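Local coordinates for mundticin KS immunity protein (Enterococcus mundtii, PDB 2ZRR) that probably protects the bacteriocin-producing Enterococcus mundtii cell from its own mundticin KS, as an antiparallel four-helix bundle immunity protein, at residues L97-N100 against Q101-L105. Numbering follows the deposited sequence.
Sequences LNEN and QSKKL
Asn98 O is gripped by two backbone amides. Ser102 N bonds to it at 3.1 Å, almost straight, with an angle of 168° at the hydrogen. Gln101 N reaches the same oxygen at 2.9 Å, but from well above the carbonyl plane. The hydroxyl of Ser102 also lies close, its OG 2.9 Å from Asn98 O and 3.2 Å from Glu99 O. Gln101 N has a second acceptor, Asn98 OD1, at 2.7 Å. The Asn98 side chain can turn back over the first helical turn because its CG sits between the backbone N and the carbonyl carbon (chi1 65°). In return, Gln101 OE1 accepts a weak bond of 3.4 Å from Asn98 N. This is a capping box, with Asn98 as the N-cap of helix 99-109, the last helix of the four-helix bundle. The two side chains cross at about a right angle, yet their amide planes are only 35° apart. Asp47 of helix 33-48 holds Gln101 NE2, which ties the cap to the first helix. On the bundle side, CD1 of Leu97, just before the helix, meets CD1 of Leu105 on it at 3.6 Å. Both leucines also touch helices 33-48 and 75-90. On the exposed side, Glu99 and Lys103 run alongside each other, Glu99 CG to Lys103 CE 3.7 Å, without their charged atoms touching.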
loop_
_atom_site.group_PDB
_atom_site.type_symbol
_atom_site.label_atom_id
_atom_site.label_comp_id
_atom_site.label_asym_id
_atom_site.label_seq_id
_atom_site.Cartn_x
_atom_site.Cartn_y
_atom_site.Cartn_z
ATOM N N LEU A 97 -1.505 -2.534 13.026
ATOM C CA LEU A 97 -0.271 -2.893 12.347
ATOM C C LEU A 97 0.900 -2.934 13.312
ATOM O O LEU A 97 1.038 -2.052 14.155
ATOM C CB LEU A 97 0.033 -1.883 11.242
ATOM C CG LEU A 97 -0.935 -1.776 10.067
ATOM C CD1 LEU A 97 -0.218 -1.126 8.892
ATOM C CD2 LEU A 97 -1.449 -3.154 9.681
ATOM N N ASN A 98 1.738 -3.959 13.188
ATOM C CA ASN A 98 2.912 -4.075 14.044
ATOM C C ASN A 98 3.969 -3.088 13.529
ATOM O O ASN A 98 3.883 -2.622 12.390
ATOM C CB ASN A 98 3.450 -5.513 14.029
ATOM C CG ASN A 98 3.965 -5.940 12.662
ATOM O OD1 ASN A 98 4.251 -5.108 11.798
ATOM N ND2 ASN A 98 4.093 -7.250 12.462
ATOM N N GLU A 99 4.952 -2.766 14.366
ATOM C CA GLU A 99 6.005 -1.823 13.989
ATOM C C GLU A 99 6.528 -2.033 12.569
ATOM O O GLU A 99 6.586 -1.095 11.776
ATOM C CB GLU A 99 7.174 -1.917 14.973
ATOM C CG GLU A 99 8.248 -0.851 14.775
ATOM C CD GLU A 99 9.187 -0.733 15.968
ATOM O OE1 GLU A 99 8.896 -1.338 17.023
ATOM O OE2 GLU A 99 10.218 -0.034 15.851
ATOM N N ASN A 100 6.903 -3.268 12.259
ATOM C CA ASN A 100 7.435 -3.620 10.947
ATOM C C ASN A 100 6.518 -3.312 9.765
ATOM O O ASN A 100 6.990 -2.960 8.685
ATOM C CB ASN A 100 7.803 -5.105 10.924
ATOM C CG ASN A 100 9.081 -5.398 11.685
ATOM O OD1 ASN A 100 9.627 -6.501 11.608
ATOM N ND2 ASN A 100 9.566 -4.403 12.427
ATOM N N GLN A 101 5.213 -3.443 9.963
ATOM C CA GLN A 101 4.268 -3.181 8.885
ATOM C C GLN A 101 4.015 -1.703 8.654
ATOM O O GLN A 101 3.952 -1.256 7.510
ATOM C CB GLN A 101 2.961 -3.902 9.162
ATOM C CG GLN A 101 3.057 -5.382 8.885
ATOM C CD GLN A 101 1.963 -6.149 9.578
ATOM O OE1 GLN A 101 1.109 -5.556 10.232
ATOM N NE2 GLN A 101 1.977 -7.475 9.443
ATOM N N SER A 102 3.869 -0.940 9.733
ATOM C CA SER A 102 3.646 0.501 9.609
ATOM C C SER A 102 4.877 1.164 8.992
ATOM O O SER A 102 4.762 2.154 8.267
ATOM C CB SER A 102 3.374 1.122 10.972
ATOM O OG SER A 102 3.696 0.204 11.992
ATOM N N LYS A 103 6.052 0.613 9.282
ATOM C CA LYS A 103 7.291 1.151 8.742
ATOM C C LYS A 103 7.356 0.847 7.262
ATOM O O LYS A 103 7.891 1.636 6.485
ATOM C CB LYS A 103 8.502 0.543 9.454
ATOM C CG LYS A 103 8.850 1.229 10.774
ATOM C CD LYS A 103 10.336 1.120 11.085
ATOM C CE LYS A 103 10.618 -0.010 12.068
ATOM N NZ LYS A 103 11.433 -1.097 11.447
ATOM N N LYS A 104 6.811 -0.302 6.873
ATOM C CA LYS A 104 6.791 -0.693 5.465
ATOM C C LYS A 104 5.849 0.262 4.734
ATOM O O LYS A 104 6.126 0.685 3.613
ATOM C CB LYS A 104 6.287 -2.129 5.316
ATOM C CG LYS A 104 7.341 -3.119 4.877
ATOM C CD LYS A 104 8.056 -2.665 3.621
ATOM C CE LYS A 104 9.133 -3.658 3.215
ATOM N NZ LYS A 104 10.513 -3.137 3.419
ATOM N N LEU A 105 4.739 0.598 5.385
ATOM C CA LEU A 105 3.758 1.516 4.819
ATOM C C LEU A 105 4.357 2.919 4.666
ATOM O O LEU A 105 4.285 3.522 3.590
ATOM C CB LEU A 105 2.518 1.581 5.717
ATOM C CG LEU A 105 1.306 0.721 5.327
ATOM C CD1 LEU A 105 0.079 1.177 6.121
ATOM C CD2 LEU A 105 1.046 0.827 3.825
#